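Long-range contact in putative lipoprotein (PDB 3OQQ), which is of unknown function but holds bound calcium ions and is probably an extracellular lipoprotein of Bacteroides ovatus: residues E344-P352 with V374-G385. Numbering follows the deposited sequence.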
loop_
_atom_site.group_PDB
_atom_site.type_symbol
_atom_site.label_atom_id
_atom_site.label_comp_id
_atom_site.label_asym_id
_atom_site.label_seq_id
_atom_site.Cartn_x
_atom_site.Cartn_y
_atom_site.Cartn_z
ATOM N N GLU A 344 -14.096 3.731 -12.777
ATOM C CA GLU A 344 -12.885 3.267 -12.114
ATOM C C GLU A 344 -11.746 4.241 -12.372
ATOM O O GLU A 344 -11.479 4.588 -13.528
ATOM C CB GLU A 344 -12.568 1.867 -12.672
ATOM C CG GLU A 344 -11.710 0.958 -11.823
ATOM C CD GLU A 344 -11.303 -0.276 -12.603
ATOM O OE1 GLU A 344 -12.089 -1.246 -12.647
ATOM O OE2 GLU A 344 -10.238 -0.233 -13.256
ATOM N N ILE A 345 -11.093 4.712 -11.290
ATOM C CA ILE A 345 -9.996 5.680 -11.375
ATOM C C ILE A 345 -8.717 5.040 -10.829
ATOM O O ILE A 345 -8.743 4.444 -9.776
ATOM C CB ILE A 345 -10.369 7.004 -10.624
ATOM C CG1 ILE A 345 -11.750 7.528 -11.093
ATOM C CG2 ILE A 345 -9.272 8.101 -10.763
ATOM C CD1 ILE A 345 -12.410 8.615 -10.204
ATOM N N HIS A 346 -7.612 5.152 -11.564
ATOM C CA HIS A 346 -6.296 4.678 -11.135
ATOM C C HIS A 346 -5.352 5.890 -11.098
ATOM O O HIS A 346 -5.712 6.962 -11.592
ATOM C CB HIS A 346 -5.775 3.592 -12.103
ATOM C CG HIS A 346 -6.581 2.326 -12.097
ATOM N ND1 HIS A 346 -6.057 1.159 -11.612
ATOM C CD2 HIS A 346 -7.840 2.090 -12.536
ATOM C CE1 HIS A 346 -6.999 0.242 -11.773
ATOM N NE2 HIS A 346 -8.096 0.760 -12.312
HETATM N N MSE A 347 -4.136 5.716 -10.571
HETATM C CA MSE A 347 -3.139 6.798 -10.592
HETATM C C MSE A 347 -2.518 6.897 -11.997
HETATM O O MSE A 347 -2.666 5.978 -12.796
HETATM C CB MSE A 347 -2.046 6.560 -9.547
HETATM C CG MSE A 347 -2.608 6.437 -8.135
HETATM SE SE MSE A 347 -1.262 6.248 -6.774
HETATM C CE MSE A 347 -0.643 4.481 -7.218
ATOM N N ARG A 348 -1.826 8.018 -12.296
ATOM C CA ARG A 348 -1.190 8.222 -13.596
ATOM C C ARG A 348 -0.285 7.051 -13.975
ATOM O O ARG A 348 0.537 6.613 -13.162
ATOM C CB ARG A 348 -0.372 9.523 -13.569
ATOM C CG ARG A 348 0.217 9.866 -14.904
ATOM C CD ARG A 348 1.044 11.135 -14.857
ATOM N NE ARG A 348 1.429 11.539 -16.212
ATOM C CZ ARG A 348 2.570 11.208 -16.807
ATOM N NH1 ARG A 348 3.465 10.460 -16.176
ATOM N NH2 ARG A 348 2.825 11.623 -18.038
ATOM N N GLY A 349 -0.458 6.570 -15.208
ATOM C CA GLY A 349 0.345 5.501 -15.775
ATOM C C GLY A 349 -0.112 4.107 -15.414
ATOM O O GLY A 349 0.521 3.144 -15.833
ATOM N N TYR A 350 -1.190 3.979 -14.612
ATOM C CA TYR A 350 -1.714 2.675 -14.174
ATOM C C TYR A 350 -2.952 2.309 -14.966
ATOM O O TYR A 350 -3.864 3.135 -15.138
ATOM C CB TYR A 350 -2.008 2.693 -12.662
ATOM C CG TYR A 350 -0.758 2.712 -11.803
ATOM C CD1 TYR A 350 -0.119 3.912 -11.487
ATOM C CD2 TYR A 350 -0.241 1.536 -11.262
ATOM C CE1 TYR A 350 0.992 3.941 -10.636
ATOM C CE2 TYR A 350 0.876 1.550 -10.430
ATOM C CZ TYR A 350 1.481 2.756 -10.108
ATOM O OH TYR A 350 2.584 2.748 -9.291
ATOM N N ALA A 351 -2.981 1.059 -15.438
ATOM C CA ALA A 351 -4.029 0.515 -16.303
ATOM C C ALA A 351 -5.362 0.290 -15.600
ATOM O O ALA A 351 -5.406 -0.109 -14.425
ATOM C CB ALA A 351 -3.567 -0.820 -16.896
ATOM N N PRO A 352 -6.475 0.449 -16.334
ATOM C CA PRO A 352 -7.771 0.032 -15.762
ATOM C C PRO A 352 -7.771 -1.484 -15.581
ATOM O O PRO A 352 -6.945 -2.155 -16.204
ATOM C CB PRO A 352 -8.772 0.413 -16.867
ATOM C CG PRO A 352 -7.980 0.329 -18.120
ATOM C CD PRO A 352 -6.624 0.854 -17.749
ATOM N N VAL A 374 -0.738 8.072 -22.048
ATOM C CA VAL A 374 -0.533 7.807 -20.613
ATOM C C VAL A 374 -1.898 7.541 -19.959
ATOM O O VAL A 374 -2.833 8.341 -20.140
ATOM C CB VAL A 374 0.210 8.980 -19.922
ATOM C CG1 VAL A 374 0.389 8.723 -18.429
ATOM C CG2 VAL A 374 1.570 9.257 -20.593
ATOM N N TYR A 375 -2.013 6.436 -19.190
ATOM C CA TYR A 375 -3.271 6.137 -18.475
ATOM C C TYR A 375 -3.588 7.192 -17.413
ATOM O O TYR A 375 -2.682 7.617 -16.701
ATOM C CB TYR A 375 -3.204 4.776 -17.770
ATOM C CG TYR A 375 -3.216 3.566 -18.671
ATOM C CD1 TYR A 375 -4.324 3.272 -19.457
ATOM C CD2 TYR A 375 -2.174 2.645 -18.641
ATOM C CE1 TYR A 375 -4.360 2.129 -20.259
ATOM C CE2 TYR A 375 -2.209 1.485 -19.417
ATOM C CZ TYR A 375 -3.314 1.220 -20.207
ATOM O OH TYR A 375 -3.353 0.071 -20.958
ATOM N N TYR A 376 -4.878 7.557 -17.279
ATOM C CA TYR A 376 -5.406 8.470 -16.267
ATOM C C TYR A 376 -4.544 9.751 -16.057
ATOM O O TYR A 376 -4.167 10.094 -14.932
ATOM C CB TYR A 376 -5.577 7.703 -14.946
ATOM C CG TYR A 376 -6.655 6.641 -15.018
ATOM C CD1 TYR A 376 -8.004 6.980 -14.932
ATOM C CD2 TYR A 376 -6.326 5.296 -15.170
ATOM C CE1 TYR A 376 -9.002 6.004 -14.992
ATOM C CE2 TYR A 376 -7.314 4.312 -15.245
ATOM C CZ TYR A 376 -8.650 4.668 -15.144
ATOM O OH TYR A 376 -9.615 3.688 -15.185
ATOM N N SER A 377 -4.284 10.492 -17.136
ATOM C CA SER A 377 -3.479 11.709 -17.000
ATOM C C SER A 377 -3.914 12.746 -17.972
ATOM O O SER A 377 -4.129 12.398 -19.132
ATOM C CB SER A 377 -2.005 11.390 -17.217
ATOM O OG SER A 377 -1.191 12.515 -16.949
ATOM N N ASN A 378 -4.014 14.038 -17.540
ATOM C CA ASN A 378 -4.388 15.082 -18.500
ATOM C C ASN A 378 -3.182 15.349 -19.435
ATOM O O ASN A 378 -2.121 14.743 -19.246
ATOM C CB ASN A 378 -4.965 16.359 -17.823
ATOM C CG ASN A 378 -3.991 17.326 -17.182
ATOM O OD1 ASN A 378 -2.767 17.142 -17.176
ATOM N ND2 ASN A 378 -4.529 18.355 -16.552
ATOM N N THR A 379 -3.342 16.210 -20.451
ATOM C CA THR A 379 -2.289 16.458 -21.446
ATOM C C THR A 379 -1.043 17.158 -20.849
ATOM O O THR A 379 0.018 17.173 -21.499
ATOM C CB THR A 379 -2.838 17.252 -22.640
ATOM O OG1 THR A 379 -3.408 18.467 -22.154
ATOM C CG2 THR A 379 -3.874 16.473 -23.423
ATOM N N LYS A 380 -1.150 17.660 -19.595
ATOM C CA LYS A 380 -0.057 18.345 -18.904
ATOM C C LYS A 380 0.561 17.478 -17.762
ATOM O O LYS A 380 1.215 18.008 -16.866
ATOM C CB LYS A 380 -0.544 19.706 -18.380
ATOM C CG LYS A 380 -0.976 20.666 -19.501
ATOM C CD LYS A 380 -1.334 22.055 -18.980
ATOM C CE LYS A 380 -2.725 22.149 -18.393
ATOM N NZ LYS A 380 -2.905 23.398 -17.603
ATOM N N GLY A 381 0.391 16.152 -17.854
ATOM C CA GLY A 381 0.970 15.182 -16.927
ATOM C C GLY A 381 0.364 15.125 -15.544
ATOM O O GLY A 381 1.053 14.760 -14.582
ATOM N N SER A 382 -0.938 15.442 -15.436
ATOM C CA SER A 382 -1.631 15.413 -14.147
ATOM C C SER A 382 -1.876 14.003 -13.657
ATOM O O SER A 382 -1.730 13.039 -14.409
ATOM C CB SER A 382 -2.977 16.122 -14.247
ATOM O OG SER A 382 -3.957 15.298 -14.856
ATOM N N THR A 383 -2.273 13.901 -12.391
ATOM C CA THR A 383 -2.700 12.648 -11.784
ATOM C C THR A 383 -3.969 12.895 -10.963
ATOM O O THR A 383 -4.206 14.018 -10.509
ATOM C CB THR A 383 -1.587 11.976 -10.945
ATOM O OG1 THR A 383 -2.065 10.681 -10.554
ATOM C CG2 THR A 383 -1.204 12.785 -9.706
ATOM N N TRP A 384 -4.781 11.832 -10.797
ATOM C CA TRP A 384 -5.978 11.825 -9.969
ATOM C C TRP A 384 -5.705 11.020 -8.693
ATOM O O TRP A 384 -6.610 10.842 -7.900
ATOM C CB TRP A 384 -7.204 11.253 -10.715
ATOM C CG TRP A 384 -7.903 12.254 -11.579
ATOM C CD1 TRP A 384 -8.966 13.042 -11.236
ATOM C CD2 TRP A 384 -7.561 12.601 -12.935
ATOM N NE1 TRP A 384 -9.318 13.848 -12.302
ATOM C CE2 TRP A 384 -8.488 13.583 -13.362
ATOM C CE3 TRP A 384 -6.543 12.193 -13.821
ATOM C CZ2 TRP A 384 -8.464 14.119 -14.648
ATOM C CZ3 TRP A 384 -6.522 12.725 -15.097
ATOM C CH2 TRP A 384 -7.467 13.686 -15.495
ATOM N N GLY A 385 -4.466 10.562 -8.513
ATOM C CA GLY A 385 -4.066 9.811 -7.328
ATOM C C GLY A 385 -2.577 9.827 -7.056
ATOM O O GLY A 385 -1.767 9.813 -7.988
HETATM O O HOH W 1 -4.469 9.498 -12.408
HETATM O O HOH W 2 0.560 12.823 -19.274
#
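Y376 lies flat on the backbone of 344-352, one ring face over the peptide joining I345 to H346, with H346 N above its centre. Its CG is anti to the carbonyl carbon (chi1 -67°), which carries the phenol back along the end of the strand until OH donates to E344 O at 2.7 Å, coming from above the carbonyl plane. The H346 ring, its plane at 30° to that of Y376, is slid so far that the two barely overlap (centroids 5.3 Å apart); F336 stacks on it, while NE2 gives a nearly straight bond to E344 OE2 and ND1 binds N334. A phenylalanine in place of Y376 could still cover the peptide but would probably leave E344 O without its hydroxyl partner. Y375 points to A351 and P352 and receives A351 CA over its ring face, 3.7 Å from the centroid, with P352 CD near CE1. Between the two tyrosines, Y375 O accepts from G349 N at 2.9 Å; G349 is third in the type II turn from M347 to Y350, where positive phi suits a residue without a side chain.

R348 reaches the opposite way from Y376, its chain extended from CG to NE. V374 CG1 sits 3.6 Å above the guanidinium plane, over its centre, whereas S377 OG meets NE at the edge (2.9 Å). The S377 hydroxyl in turn donates to S382 O, in the carbonyl plane on a lone pair, so that one OG accepts from arginine and donates to the backbone. T383 OG1 does likewise, accepting from R348 N (3.2 Å) and donating to G385 O, and one water bridges H346 O, Y376 O and W384 N. With N92 also binding NH1, the arginine's charge is probably spread over neutral oxygens, and hydroxyls and water tie the irregular 374-385 loop to the end of strand 343-346 and the turn after it by hydrogen bonds to backbone groups such as E344 O and R348 N.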